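PDB 3ILK: uncharacterized tRNA/rRNA methyltransferase HI_0380 from Haemophilus influenzae, which probably binds RNA and transfers methyl groups to it from S-adenosyl-L-methionine. Local coordinates for residues Thr91-Pro95 / His129-Pro135; Phe113-Arg117 / Ser142-Ala148. Numbering follows the deposited sequence.

Interaction 1: Thr91-Pro95 / His129-Pro135. With EDO (1,2-ethanediol), chain D.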
ATOM      1  N   THR A  91      26.153  -8.436   5.387  1.00 21.67           N
ATOM      2  CA  THR A  91      24.998  -9.124   5.966  1.00 21.97           C
ATOM      3  C   THR A  91      23.861  -8.191   6.318  1.00 22.33           C
ATOM      4  O   THR A  91      22.903  -8.624   6.945  1.00 21.96           O
ATOM      5  CB  THR A  91      25.374  -9.838   7.293  1.00 22.67           C
ATOM      6  OG1 THR A  91      25.947  -8.881   8.209  1.00 21.28           O
ATOM      7  CG2 THR A  91      26.364 -11.041   7.062  1.00 20.16           C
ATOM      8  N   LEU A  92      23.969  -6.927   5.902  1.00 22.11           N
ATOM      9  CA  LEU A  92      22.898  -5.939   6.054  1.00 22.60           C
ATOM     10  C   LEU A  92      21.762  -6.197   5.089  1.00 21.77           C
ATOM     11  O   LEU A  92      22.003  -6.425   3.924  1.00 22.12           O
ATOM     12  CB  LEU A  92      23.427  -4.533   5.764  1.00 22.31           C
ATOM     13  CG  LEU A  92      24.207  -3.881   6.907  1.00 24.55           C
ATOM     14  CD1 LEU A  92      24.979  -2.704   6.257  1.00 26.24           C
ATOM     15  CD2 LEU A  92      23.264  -3.421   8.035  1.00 24.67           C
ATOM     16  N   ILE A  93      20.527  -6.172   5.567  1.00 22.02           N
ATOM     17  CA  ILE A  93      19.339  -6.400   4.713  1.00 22.18           C
ATOM     18  C   ILE A  93      18.278  -5.421   5.149  1.00 23.45           C
ATOM     19  O   ILE A  93      18.375  -4.917   6.219  1.00 22.30           O
ATOM     20  CB  ILE A  93      18.765  -7.821   4.895  1.00 23.63           C
ATOM     21  CG1 ILE A  93      18.491  -8.111   6.388  1.00 22.14           C
ATOM     22  CG2 ILE A  93      19.696  -8.857   4.299  1.00 21.65           C
ATOM     23  CD1 ILE A  93      17.962  -9.482   6.585  1.00 31.36           C
ATOM     24  N   GLU A  94      17.252  -5.166   4.333  1.00 24.95           N
ATOM     25  CA  GLU A  94      16.170  -4.284   4.781  1.00 25.55           C
ATOM     26  C   GLU A  94      14.902  -5.127   4.980  1.00 26.38           C
ATOM     27  O   GLU A  94      14.925  -6.315   4.652  1.00 26.36           O
ATOM     28  CB  GLU A  94      15.956  -3.150   3.770  1.00 26.37           C
ATOM     29  CG  GLU A  94      17.221  -2.292   3.611  1.00 27.09           C
ATOM     30  CD  GLU A  94      17.217  -1.425   2.388  1.00 30.79           C
ATOM     31  OE1 GLU A  94      18.129  -0.596   2.299  1.00 35.55           O
ATOM     32  OE2 GLU A  94      16.311  -1.535   1.531  1.00 31.99           O
ATOM     33  N   PRO A  95      13.836  -4.543   5.580  1.00 26.18           N
ATOM     34  CA  PRO A  95      12.686  -5.307   6.074  1.00 26.84           C
ATOM     35  C   PRO A  95      11.953  -6.176   5.049  1.00 26.90           C
ATOM     36  O   PRO A  95      11.475  -7.247   5.410  1.00 26.37           O
ATOM     37  CB  PRO A  95      11.740  -4.209   6.557  1.00 26.03           C
ATOM     38  CG  PRO A  95      12.663  -3.137   7.031  1.00 26.30           C
ATOM     39  CD  PRO A  95      13.675  -3.116   5.916  1.00 26.97           C
ATOM     40  N   HIS A 129      22.695 -13.622  12.168  1.00 20.04           N
ATOM     41  CA  HIS A 129      23.065 -14.145  10.818  1.00 20.11           C
ATOM     42  C   HIS A 129      22.897 -12.965   9.854  1.00 20.32           C
ATOM     43  O   HIS A 129      23.682 -12.809   8.934  1.00 18.85           O
ATOM     44  CB  HIS A 129      22.158 -15.305  10.445  1.00 18.18           C
ATOM     45  CG  HIS A 129      22.306 -16.476  11.370  1.00 20.27           C
ATOM     46  ND1 HIS A 129      23.240 -17.482  11.164  1.00 22.48           N
ATOM     47  CD2 HIS A 129      21.695 -16.763  12.544  1.00 19.95           C
ATOM     48  CE1 HIS A 129      23.181 -18.346  12.164  1.00 19.45           C
ATOM     49  NE2 HIS A 129      22.254 -17.933  13.013  1.00 23.86           N
ATOM     50  N   TYR A 130      21.922 -12.085  10.133  1.00 18.47           N
ATOM     51  CA  TYR A 130      21.710 -10.944   9.245  1.00 20.16           C
ATOM     52  C   TYR A 130      21.424  -9.739  10.102  1.00 20.41           C
ATOM     53  O   TYR A 130      21.068  -9.876  11.302  1.00 20.95           O
ATOM     54  CB  TYR A 130      20.613 -11.148   8.130  1.00 19.66           C
ATOM     55  CG  TYR A 130      20.880 -12.334   7.205  1.00 23.37           C
ATOM     56  CD1 TYR A 130      20.352 -13.585   7.513  1.00 21.92           C
ATOM     57  CD2 TYR A 130      21.662 -12.205   6.032  1.00 22.32           C
ATOM     58  CE1 TYR A 130      20.589 -14.691   6.703  1.00 24.74           C
ATOM     59  CE2 TYR A 130      21.920 -13.317   5.201  1.00 26.89           C
ATOM     60  CZ  TYR A 130      21.375 -14.548   5.549  1.00 25.98           C
ATOM     61  OH  TYR A 130      21.578 -15.651   4.769  1.00 30.34           O
ATOM     62  N   HIS A 131      21.667  -8.567   9.527  1.00 20.30           N
ATOM     63  CA  HIS A 131      21.496  -7.322  10.291  1.00 20.49           C
ATOM     64  C   HIS A 131      20.508  -6.473   9.573  1.00 21.31           C
ATOM     65  O   HIS A 131      20.690  -6.179   8.382  1.00 22.31           O
ATOM     66  CB  HIS A 131      22.821  -6.625  10.474  1.00 19.61           C
ATOM     67  CG  HIS A 131      23.844  -7.511  11.126  1.00 19.79           C
ATOM     68  ND1 HIS A 131      24.702  -8.313  10.402  1.00 18.52           N
ATOM     69  CD2 HIS A 131      24.058  -7.814  12.417  1.00 21.06           C
ATOM     70  CE1 HIS A 131      25.439  -9.026  11.229  1.00 18.80           C
ATOM     71  NE2 HIS A 131      25.069  -8.740  12.460  1.00 18.64           N
ATOM     72  N   LEU A 132      19.464  -6.065  10.312  1.00 22.83           N
ATOM     73  CA  LEU A 132      18.269  -5.492   9.717  1.00 22.58           C
ATOM     74  C   LEU A 132      18.273  -3.987   9.852  1.00 22.91           C
ATOM     75  O   LEU A 132      18.283  -3.458  10.959  1.00 21.94           O
ATOM     76  CB  LEU A 132      17.019  -6.124  10.337  1.00 22.07           C
ATOM     77  CG  LEU A 132      15.652  -5.560   9.868  1.00 25.91           C
ATOM     78  CD1 LEU A 132      15.539  -5.759   8.384  1.00 26.94           C
ATOM     79  CD2 LEU A 132      14.474  -6.262  10.602  1.00 25.59           C
ATOM     80  N   ASN A 133      18.306  -3.292   8.716  1.00 23.52           N
ATOM     81  CA  ASN A 133      18.308  -1.845   8.791  1.00 23.33           C
ATOM     82  C   ASN A 133      17.063  -1.339   8.108  1.00 23.19           C
ATOM     83  O   ASN A 133      16.728  -1.786   6.991  1.00 23.15           O
ATOM     84  CB  ASN A 133      19.564  -1.246   8.126  1.00 23.51           C
ATOM     85  CG  ASN A 133      19.524   0.268   8.103  1.00 26.37           C
ATOM     86  OD1 ASN A 133      19.255   0.877   7.070  1.00 28.65           O
ATOM     87  ND2 ASN A 133      19.734   0.876   9.252  1.00 22.82           N
ATOM     88  N   ILE A 134      16.410  -0.366   8.729  1.00 23.47           N
ATOM     89  CA  ILE A 134      15.182   0.162   8.173  1.00 23.88           C
ATOM     90  C   ILE A 134      15.510   1.425   7.390  1.00 24.64           C
ATOM     91  O   ILE A 134      15.956   2.425   7.991  1.00 24.54           O
ATOM     92  CB  ILE A 134      14.154   0.487   9.275  1.00 23.77           C
ATOM     93  CG1 ILE A 134      13.834  -0.757  10.126  1.00 23.30           C
ATOM     94  CG2 ILE A 134      12.875   1.050   8.635  1.00 25.29           C
ATOM     95  CD1 ILE A 134      12.810  -0.524  11.304  1.00 23.64           C
ATOM     96  N   PRO A 135      15.276   1.406   6.065  1.00 24.14           N
ATOM     97  CA  PRO A 135      15.575   2.592   5.278  1.00 24.45           C
ATOM     98  C   PRO A 135      14.834   3.791   5.899  1.00 24.47           C
ATOM     99  O   PRO A 135      13.646   3.685   6.253  1.00 23.22           O
ATOM    100  CB  PRO A 135      14.949   2.277   3.931  1.00 24.18           C
ATOM    101  CG  PRO A 135      14.919   0.790   3.887  1.00 25.93           C
ATOM    102  CD  PRO A 135      14.555   0.396   5.268  1.00 23.77           C
TER
HETATM  103  C1  EDO D 243      17.364  -0.378  12.390  1.00 62.28           C
HETATM  104  O1  EDO D 243      17.232   0.523  11.289  1.00 58.92           O
HETATM  105  C2  EDO D 243      17.364   0.426  13.687  1.00 65.41           C
HETATM  106  O2  EDO D 243      16.067   0.296  14.304  1.00 68.95           O
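Apolar side chains pack beside the parallel pair formed by edge strand 92-93 and strand 130-132 of this SPOUT-type sheet. I93 and L132 share one sheet face: I93 CD1 lies 3.5 Å from Y130 CB, I93 CG1 lies 4.3 Å from L132 CD1, and C98 of helix 95-104 packs against both I93 and L132. Branched, uncharged side chains suit a face that helices cover. Beyond the strands, P95 opens that helix, and its CD sits 3.7 Å from P135 CD; a proline fits a first helical turn, where no amide hydrogen is needed. Backbone hydrogen bonds run from H131 N to T91 O (2.9 Å), I93 N to H131 O (2.8 Å) and N133 N to I93 O (3.0 Å), the alternating parallel pattern. The CA-to-CB bond of I134, a cofactor-binding residue by similarity, points away from 91-95, yet its CG1 lies 4.1 Å from P95 CG; its N donates to the ethanediol. N133 ND2 hydrogen-bonds S82 O. On the opposite sheet face from L132, H131 hydrogen-bonds L125 O through NE2, while its ND1 shares a 2.6 Å hydrogen bond with T91 OG1.

Interaction 2: Phe113-Arg117 / Ser142-Ala148. With EDO (1,2-ethanediol), chain C.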
ATOM      1  N   PHE A 113      15.755  -6.567  18.662  1.00 22.38           N
ATOM      2  CA  PHE A 113      15.706  -5.111  18.645  1.00 23.08           C
ATOM      3  C   PHE A 113      16.643  -4.608  19.710  1.00 24.70           C
ATOM      4  O   PHE A 113      16.419  -4.828  20.933  1.00 25.94           O
ATOM      5  CB  PHE A 113      14.259  -4.642  18.848  1.00 21.05           C
ATOM      6  CG  PHE A 113      13.344  -5.010  17.691  1.00 22.12           C
ATOM      7  CD1 PHE A 113      12.805  -6.305  17.579  1.00 20.36           C
ATOM      8  CD2 PHE A 113      13.038  -4.069  16.713  1.00 18.89           C
ATOM      9  CE1 PHE A 113      11.971  -6.644  16.508  1.00 25.59           C
ATOM     10  CE2 PHE A 113      12.227  -4.403  15.636  1.00 22.17           C
ATOM     11  CZ  PHE A 113      11.701  -5.699  15.527  1.00 20.84           C
ATOM     12  N   GLY A 114      17.708  -3.925  19.261  1.00 24.94           N
ATOM     13  CA  GLY A 114      18.754  -3.504  20.179  1.00 23.46           C
ATOM     14  C   GLY A 114      18.255  -2.246  20.811  1.00 25.17           C
ATOM     15  O   GLY A 114      17.211  -1.716  20.416  1.00 23.07           O
ATOM     16  N   ARG A 115      18.992  -1.779  21.806  1.00 26.11           N
ATOM     17  CA  ARG A 115      18.703  -0.541  22.485  1.00 28.82           C
ATOM     18  C   ARG A 115      18.686   0.684  21.558  1.00 29.74           C
ATOM     19  O   ARG A 115      19.582   0.871  20.720  1.00 28.63           O
ATOM     20  CB  ARG A 115      19.770  -0.334  23.550  1.00 29.78           C
ATOM     21  CG  ARG A 115      19.932  -1.517  24.497  1.00 35.22           C
ATOM     22  CD  ARG A 115      21.412  -1.733  24.962  1.00 40.65           C
ATOM     23  NE  ARG A 115      22.020  -2.754  24.094  1.00 46.02           N
ATOM     24  CZ  ARG A 115      22.559  -3.905  24.508  1.00 43.09           C
ATOM     25  NH1 ARG A 115      23.040  -4.738  23.627  1.00 32.69           N
ATOM     26  NH2 ARG A 115      22.604  -4.230  25.792  1.00 46.91           N
ATOM     27  N   GLU A 116      17.673   1.539  21.752  1.00 30.70           N
ATOM     28  CA  GLU A 116      17.546   2.811  21.059  1.00 31.53           C
ATOM     29  C   GLU A 116      18.862   3.618  21.213  1.00 31.03           C
ATOM     30  O   GLU A 116      19.418   3.711  22.293  1.00 31.66           O
ATOM     31  CB  GLU A 116      16.353   3.568  21.668  1.00 33.42           C
ATOM     32  CG  GLU A 116      15.473   4.356  20.672  1.00 36.86           C
ATOM     33  CD  GLU A 116      14.115   4.748  21.262  1.00 38.70           C
ATOM     34  OE1 GLU A 116      13.283   3.840  21.573  1.00 33.76           O
ATOM     35  OE2 GLU A 116      13.874   5.991  21.401  1.00 43.19           O
ATOM     36  N   ARG A 117      19.372   4.129  20.096  1.00 31.80           N
ATOM     37  CA  ARG A 117      20.603   4.943  20.019  0.50 31.43           C
ATOM     38  C   ARG A 117      21.866   4.314  20.646  1.00 31.22           C
ATOM     39  O   ARG A 117      22.816   5.032  21.025  1.00 32.74           O
ATOM     40  CB  ARG A 117      20.393   6.370  20.561  0.50 31.49           C
ATOM     41  CG  ARG A 117      19.369   7.213  19.794  0.50 31.95           C
ATOM     42  CD  ARG A 117      19.951   8.562  19.339  0.50 30.48           C
ATOM     43  NE  ARG A 117      20.600   9.333  20.400  0.50 29.23           N
ATOM     44  CZ  ARG A 117      21.553  10.237  20.175  0.50 28.51           C
ATOM     45  NH1 ARG A 117      21.978  10.460  18.933  0.50 27.52           N
ATOM     46  NH2 ARG A 117      22.098  10.909  21.183  0.50 26.89           N
ATOM     47  N   SER A 142      16.453   7.529  13.458  1.00 36.25           N
ATOM     48  CA  SER A 142      16.171   6.672  14.614  1.00 36.39           C
ATOM     49  C   SER A 142      14.669   6.468  14.891  1.00 35.23           C
ATOM     50  O   SER A 142      13.957   7.370  15.326  1.00 35.07           O
ATOM     51  CB  SER A 142      16.920   7.145  15.870  1.00 36.72           C
ATOM     52  OG  SER A 142      16.865   6.132  16.870  1.00 39.82           O
ATOM     53  N   LEU A 143      14.208   5.256  14.617  1.00 34.90           N
ATOM     54  CA  LEU A 143      12.862   4.852  14.952  1.00 33.68           C
ATOM     55  C   LEU A 143      12.882   4.606  16.452  1.00 33.51           C
ATOM     56  O   LEU A 143      13.859   4.057  16.992  1.00 33.61           O
ATOM     57  CB  LEU A 143      12.531   3.553  14.237  1.00 34.67           C
ATOM     58  CG  LEU A 143      12.380   3.434  12.695  1.00 35.09           C
ATOM     59  CD1 LEU A 143      10.934   3.716  12.344  1.00 36.05           C
ATOM     60  CD2 LEU A 143      13.341   4.295  11.828  1.00 29.88           C
ATOM     61  N   ASN A 144      11.847   5.005  17.168  1.00 32.05           N
ATOM     62  CA  ASN A 144      11.803   4.443  18.508  1.00 31.92           C
ATOM     63  C   ASN A 144      11.368   2.953  18.425  1.00 31.20           C
ATOM     64  O   ASN A 144      10.939   2.448  17.358  1.00 30.16           O
ATOM     65  CB  ASN A 144      10.944   5.261  19.444  1.00 31.19           C
ATOM     66  CG  ASN A 144       9.514   4.921  19.324  1.00 33.12           C
ATOM     67  OD1 ASN A 144       9.132   4.004  18.572  1.00 30.05           O
ATOM     68  ND2 ASN A 144       8.693   5.617  20.086  1.00 26.85           N
ATOM     69  N   LEU A 145      11.461   2.274  19.557  1.00 29.54           N
ATOM     70  CA  LEU A 145      11.299   0.835  19.622  1.00 28.95           C
ATOM     71  C   LEU A 145       9.990   0.307  18.975  1.00 27.40           C
ATOM     72  O   LEU A 145      10.002  -0.550  18.080  1.00 27.08           O
ATOM     73  CB  LEU A 145      11.445   0.396  21.102  1.00 28.27           C
ATOM     74  CG  LEU A 145      11.573  -1.106  21.351  1.00 31.51           C
ATOM     75  CD1 LEU A 145      12.654  -1.689  20.463  1.00 31.86           C
ATOM     76  CD2 LEU A 145      11.922  -1.383  22.827  1.00 31.84           C
ATOM     77  N   ALA A 146       8.878   0.825  19.455  1.00 26.92           N
ATOM     78  CA  ALA A 146       7.540   0.490  18.985  1.00 27.57           C
ATOM     79  C   ALA A 146       7.386   0.736  17.479  1.00 26.91           C
ATOM     80  O   ALA A 146       6.744  -0.055  16.821  1.00 27.84           O
ATOM     81  CB  ALA A 146       6.506   1.331  19.731  1.00 28.03           C
HETATM   82  N   MSE A 147       7.947   1.836  16.976  1.00 26.21           N
HETATM   83  CA  MSE A 147       7.898   2.174  15.548  1.00 27.21           C
HETATM   84  C   MSE A 147       8.632   1.066  14.793  1.00 25.59           C
HETATM   85  O   MSE A 147       8.119   0.553  13.792  1.00 25.32           O
HETATM   86  CB  MSE A 147       8.574   3.545  15.274  1.00 27.63           C
HETATM   87  CG  MSE A 147       7.841   4.768  15.796  1.00 32.84           C
HETATM   88 SE   MSE A 147       8.905   6.490  15.819  0.55 39.58          SE
HETATM   89  CE  MSE A 147       7.335   7.705  16.169  1.00 35.67           C
ATOM     90  N   ALA A 148       9.807   0.661  15.299  1.00 23.73           N
ATOM     91  CA  ALA A 148      10.572  -0.359  14.617  1.00 24.98           C
ATOM     92  C   ALA A 148       9.854  -1.718  14.584  1.00 23.87           C
ATOM     93  O   ALA A 148       9.861  -2.413  13.558  1.00 23.08           O
ATOM     94  CB  ALA A 148      12.004  -0.467  15.181  1.00 24.39           C
TER
HETATM   95  C1  EDO C 242      15.477  -1.122  17.974  1.00 55.20           C
HETATM   96  O1  EDO C 242      15.428  -1.048  16.536  1.00 60.30           O
HETATM   97  C2  EDO C 242      15.415   0.286  18.605  1.00 57.47           C
HETATM   98  O2  EDO C 242      15.061   1.270  17.619  1.00 58.15           O
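E116 reaches from the loop after strand 109-113 to the start of helix 145-169. Its chi1 of -141° lies between wells, but chi2 is extended (t), and this carries OE1 to 3.1 Å from L145 N, which donates a hydrogen bond. A long acidic side chain suits this place, since the first amides of a helix lack acceptors within the helix. N144, the N-cap, serves another: with chi1 p, its OD1 accepts from M147 N (selenomethionine) at 2.9 Å. Deeper in, L145 takes the t,p rotamer, which brings CD1 to 3.7 Å from F113 CB, and F113, in m, sets CE2 4.0 Å from A148 CB; the small alanine leaves room for the ring. G114, S142 and L143 belong to the S-adenosyl-L-methionine site by similarity. Between the segments an ethanediol hydrogen-bonds weakly to L143 O through O2, consistent with a pocket there. The chemistry thus divides: an acid-to-amide bond at the surface and apolar packing below it imply that this probable cofactor-binding loop is tied to the helix start by both.

In the fold
After four strands of the sheet the chain reaches 91-95, runs through helix 95-104 and strand 109-113 to 113-117, then returns at 129-135, where interaction 1 closes a loop with 33 residues between its segments. It goes on to 142-148, where interaction 2 closes one with 24. The segments alternate, so the two loops cross rather than nest. Interaction 1 joins edge strand 92-93 to its inner neighbour 130-132; interaction 2 ties a more central strand's loop to helix 145-169. They meet where I134 CD1 packs 4.0 Å from A148 CB and 4.2 Å from L143 CG, within the probable cofactor site, and both touch the second subunit.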